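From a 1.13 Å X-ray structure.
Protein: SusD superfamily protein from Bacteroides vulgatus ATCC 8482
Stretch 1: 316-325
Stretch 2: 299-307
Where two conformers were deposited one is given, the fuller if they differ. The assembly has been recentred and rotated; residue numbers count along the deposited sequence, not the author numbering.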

# COMPACT_ATOMS: atom_id res chain seq x y z
N TRP A 316 12.51 -12.00 0.18
CA TRP A 316 11.87 -13.20 -0.30
C TRP A 316 11.22 -14.00 0.82
O TRP A 316 9.99 -14.17 0.86
CB TRP A 316 12.88 -14.04 -1.06
CG TRP A 316 12.41 -15.28 -1.73
CD1 TRP A 316 11.14 -15.75 -1.78
CD2 TRP A 316 13.24 -16.19 -2.45
NE1 TRP A 316 11.13 -16.92 -2.52
CE2 TRP A 316 12.39 -17.20 -2.95
CE3 TRP A 316 14.57 -16.23 -2.77
CZ2 TRP A 316 12.86 -18.24 -3.73
CZ3 TRP A 316 15.03 -17.25 -3.55
CH2 TRP A 316 14.20 -18.26 -4.02
N THR A 317 12.04 -14.48 1.76
CA THR A 317 11.53 -15.36 2.82
C THR A 317 10.98 -14.58 4.00
O THR A 317 10.37 -15.18 4.89
CB THR A 317 12.60 -16.32 3.24
OG1 THR A 317 13.75 -15.59 3.64
CG2 THR A 317 12.97 -17.27 2.11
N THR A 318 11.13 -13.26 4.00
CA THR A 318 10.41 -12.42 4.97
C THR A 318 8.97 -12.19 4.46
O THR A 318 8.01 -12.21 5.25
CB THR A 318 11.17 -11.11 5.22
OG1 THR A 318 12.38 -11.40 5.91
CG2 THR A 318 10.34 -10.13 6.03
N SER A 319 8.80 -11.98 3.16
CA SER A 319 7.48 -11.71 2.59
C SER A 319 6.61 -12.93 2.43
O SER A 319 5.39 -12.85 2.58
CB SER A 319 7.63 -11.05 1.21
OG SER A 319 8.30 -9.78 1.30
N LEU A 320 7.25 -14.07 2.11
CA LEU A 320 6.55 -15.32 1.79
C LEU A 320 7.21 -16.46 2.50
O LEU A 320 8.44 -16.48 2.62
CB LEU A 320 6.61 -15.60 0.29
CG LEU A 320 5.97 -14.59 -0.62
CD1 LEU A 320 6.27 -14.87 -2.10
CD2 LEU A 320 4.48 -14.46 -0.37
N LYS A 321 6.43 -17.48 2.84
CA LYS A 321 6.99 -18.77 3.26
C LYS A 321 6.44 -19.86 2.36
O LYS A 321 5.24 -19.94 2.12
CB LYS A 321 6.74 -19.10 4.73
CG LYS A 321 7.42 -20.43 5.14
CD LYS A 321 7.51 -20.63 6.65
CE LYS A 321 8.45 -21.77 7.07
NZ LYS A 321 9.19 -21.43 8.32
N ALA A 322 7.33 -20.72 1.89
CA ALA A 322 6.93 -21.89 1.13
C ALA A 322 6.50 -22.99 2.09
O ALA A 322 7.26 -23.37 2.99
CB ALA A 322 8.11 -22.37 0.25
N VAL A 323 5.35 -23.57 1.81
CA VAL A 323 4.94 -24.80 2.47
C VAL A 323 4.91 -25.94 1.45
O VAL A 323 4.75 -25.74 0.25
CB VAL A 323 3.59 -24.65 3.22
CG1 VAL A 323 3.69 -23.57 4.30
CG2 VAL A 323 2.40 -24.39 2.30
N TYR A 324 5.15 -27.11 1.99
CA TYR A 324 5.34 -28.35 1.27
C TYR A 324 4.35 -29.36 1.81
O TYR A 324 3.69 -29.18 2.84
CB TYR A 324 6.81 -28.85 1.44
CG TYR A 324 7.83 -27.89 0.91
CD1 TYR A 324 8.16 -26.72 1.61
CD2 TYR A 324 8.48 -28.14 -0.29
CE1 TYR A 324 9.07 -25.82 1.11
CE2 TYR A 324 9.40 -27.23 -0.79
CZ TYR A 324 9.67 -26.06 -0.12
OH TYR A 324 10.59 -25.14 -0.61
N LYS A 325 4.25 -30.50 1.12
CA LYS A 325 3.62 -31.68 1.71
C LYS A 325 4.52 -32.88 1.45
O LYS A 325 5.18 -33.00 0.38
CB LYS A 325 2.19 -31.89 1.18
CG LYS A 325 1.17 -30.89 1.73
CD LYS A 325 -0.15 -30.85 0.97
CE LYS A 325 -0.96 -32.10 1.07
NZ LYS A 325 -2.17 -31.99 0.13
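Stretch 2 (299-307) QVRREFYFK

Stretch 2 packs against the point where stretch 1 changes from helix to strand. W316 to S319 form the last residues of a helix, closed by the bond from L320 N to W316 O (3.0 Å), and L320, at phi/psi -135/150, starts a strand that runs on past K325. Stretch 2 is extended at Q299 and V300, where the Q299 side chain folds back (chi1 t, chi2 p) so that its NE2 donates to V300 O at 2.9 Å. After R301 the backbone turns: R302 to Y305 take helical phi/psi, and F304 N bonds to R301 O at 3.0 Å, F306 N to E303 O at 3.3 Å and K307 N to F304 O at 3.0 Å. The backbones stay well apart, the closest register being L320 with Y305, CA to CA 7.3 Å, so side chains fill most of the gap.

Y305 dominates the contact. Its CA-to-CB bond points sideways, but chi1 near 180° (t) and chi2 of 84° carry the ring to stretch 1, where it is held on both faces. Over one face lies A322, whose CB is 3.8 Å from the ring centroid and 20° off the ring normal, a CH-pi contact; its closest approach is CB to Y305 CZ, 3.6 Å. The small methyl points toward stretch 2 and lets the ring come down close to the strand. Over the opposite face stands W316. Its CA-to-CB bond is also sideways, and chi1 t with chi2 near 0° brings the pyrrole edge of the indole onto the tyrosine: the five-membered ring and the Y305 ring form an edge-to-face pair, centroids 4.4 Å apart and planes at 50°, with W316 NE1 3.2 Å from Y305 CZ. The same nitrogen comes within 2.9 Å of the backbone, NE1 to Y305 O. Beyond the ring, the Y305 hydroxyl is hydrogen-bonded elsewhere in the structure, and OH lies 3.7 Å from T317 CG2.

L320 closes the ring edge. Its CB, directed toward stretch 2, is 3.8 Å from Y305 CD1, near the ring plane. The extended m,t rotamer then carries its methyls past the tyrosine to two further apolar neighbours: CD1 meets the edge of the F304 ring at CD2, 4.0 Å away, and CD2 meets V300 CG2 at 4.1 Å. F304 shares the chi1 t of Y305, and its ring too comes nearer than its sideways CA-to-CB bond would suggest.

F306 reaches the contact differently. Its CA-to-CB bond points away, yet with chi1 m the ring end returns, placing CD1 4.2 Å from W316 CZ2, at the indole edge, and CZ 4.3 Å from Y324 OH. In the strand, the alternation of side chains sets the pattern: L320 and A322 point toward stretch 2, whereas K321 points away and V323 lies out of reach.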

# COMPACT_ATOMS: atom_id res chain seq x y z
N GLN A 299 -4.82 -15.69 -2.77
CA GLN A 299 -3.67 -16.60 -2.76
C GLN A 299 -2.61 -16.11 -3.72
O GLN A 299 -2.83 -16.08 -4.94
CB GLN A 299 -4.18 -17.99 -3.16
CG GLN A 299 -3.07 -19.01 -3.37
CD GLN A 299 -2.29 -19.31 -2.13
OE1 GLN A 299 -2.86 -19.82 -1.14
NE2 GLN A 299 -0.98 -19.06 -2.16
N VAL A 300 -1.43 -15.80 -3.19
CA VAL A 300 -0.28 -15.50 -4.00
C VAL A 300 -0.07 -16.66 -4.98
O VAL A 300 -0.08 -17.84 -4.58
CB VAL A 300 0.97 -15.27 -3.13
CG1 VAL A 300 2.27 -15.17 -3.98
CG2 VAL A 300 0.79 -14.05 -2.21
N ARG A 301 0.18 -16.35 -6.25
CA ARG A 301 0.38 -17.37 -7.27
C ARG A 301 1.52 -18.30 -6.81
O ARG A 301 2.60 -17.84 -6.44
CB ARG A 301 0.79 -16.71 -8.59
CG ARG A 301 -0.31 -15.93 -9.26
CD ARG A 301 -1.37 -16.84 -9.91
NE ARG A 301 -2.29 -16.12 -10.77
CZ ARG A 301 -3.23 -16.70 -11.52
NH1 ARG A 301 -3.41 -17.99 -11.46
NH2 ARG A 301 -4.00 -15.96 -12.31
N ARG A 302 1.28 -19.59 -6.89
CA ARG A 302 2.27 -20.57 -6.41
C ARG A 302 3.61 -20.41 -7.15
O ARG A 302 4.69 -20.49 -6.56
CB ARG A 302 1.72 -21.97 -6.56
CG ARG A 302 0.54 -22.26 -5.67
CD ARG A 302 -0.16 -23.52 -6.05
NE ARG A 302 -0.74 -23.39 -7.36
CZ ARG A 302 -1.18 -24.40 -8.09
NH1 ARG A 302 -1.13 -25.64 -7.59
NH2 ARG A 302 -1.68 -24.19 -9.29
N GLU A 303 3.55 -20.15 -8.45
CA GLU A 303 4.71 -20.00 -9.30
C GLU A 303 5.56 -18.77 -8.89
O GLU A 303 6.76 -18.71 -9.11
CB GLU A 303 4.18 -19.88 -10.75
CG GLU A 303 5.23 -19.76 -11.84
CD GLU A 303 4.68 -19.44 -13.25
OE1 GLU A 303 3.44 -19.33 -13.46
OE2 GLU A 303 5.51 -19.23 -14.15
N PHE A 304 4.90 -17.76 -8.33
CA PHE A 304 5.59 -16.52 -8.00
C PHE A 304 6.67 -16.72 -6.97
O PHE A 304 7.68 -16.00 -7.01
CB PHE A 304 4.58 -15.48 -7.54
CG PHE A 304 5.20 -14.15 -7.23
CD1 PHE A 304 5.56 -13.28 -8.23
CD2 PHE A 304 5.49 -13.80 -5.91
CE1 PHE A 304 6.19 -12.06 -7.93
CE2 PHE A 304 6.12 -12.57 -5.62
CZ PHE A 304 6.41 -11.71 -6.65
N TYR A 305 6.51 -17.69 -6.07
CA TYR A 305 7.49 -17.88 -5.02
C TYR A 305 8.89 -18.07 -5.58
O TYR A 305 9.84 -17.58 -4.98
CB TYR A 305 7.12 -19.06 -4.09
CG TYR A 305 8.07 -19.24 -2.95
CD1 TYR A 305 7.93 -18.51 -1.79
CD2 TYR A 305 9.17 -20.08 -3.06
CE1 TYR A 305 8.82 -18.62 -0.74
CE2 TYR A 305 10.08 -20.19 -2.01
CZ TYR A 305 9.92 -19.45 -0.88
OH TYR A 305 10.82 -19.53 0.13
N PHE A 306 9.02 -18.76 -6.72
CA PHE A 306 10.32 -19.01 -7.32
C PHE A 306 10.71 -18.05 -8.44
O PHE A 306 11.79 -18.20 -9.00
CB PHE A 306 10.44 -20.49 -7.74
CG PHE A 306 10.34 -21.46 -6.60
CD1 PHE A 306 11.42 -21.64 -5.77
CD2 PHE A 306 9.16 -22.14 -6.34
CE1 PHE A 306 11.36 -22.50 -4.69
CE2 PHE A 306 9.09 -23.02 -5.25
CZ PHE A 306 10.19 -23.21 -4.46
N LYS A 307 9.85 -17.09 -8.73
CA LYS A 307 10.11 -16.11 -9.77
C LYS A 307 10.06 -14.65 -9.29
O LYS A 307 10.14 -13.73 -10.07
CB LYS A 307 9.18 -16.32 -10.97
CG LYS A 307 9.47 -17.59 -11.78
CD LYS A 307 10.81 -17.43 -12.56
CE LYS A 307 11.10 -18.49 -13.58
NZ LYS A 307 12.46 -18.37 -14.11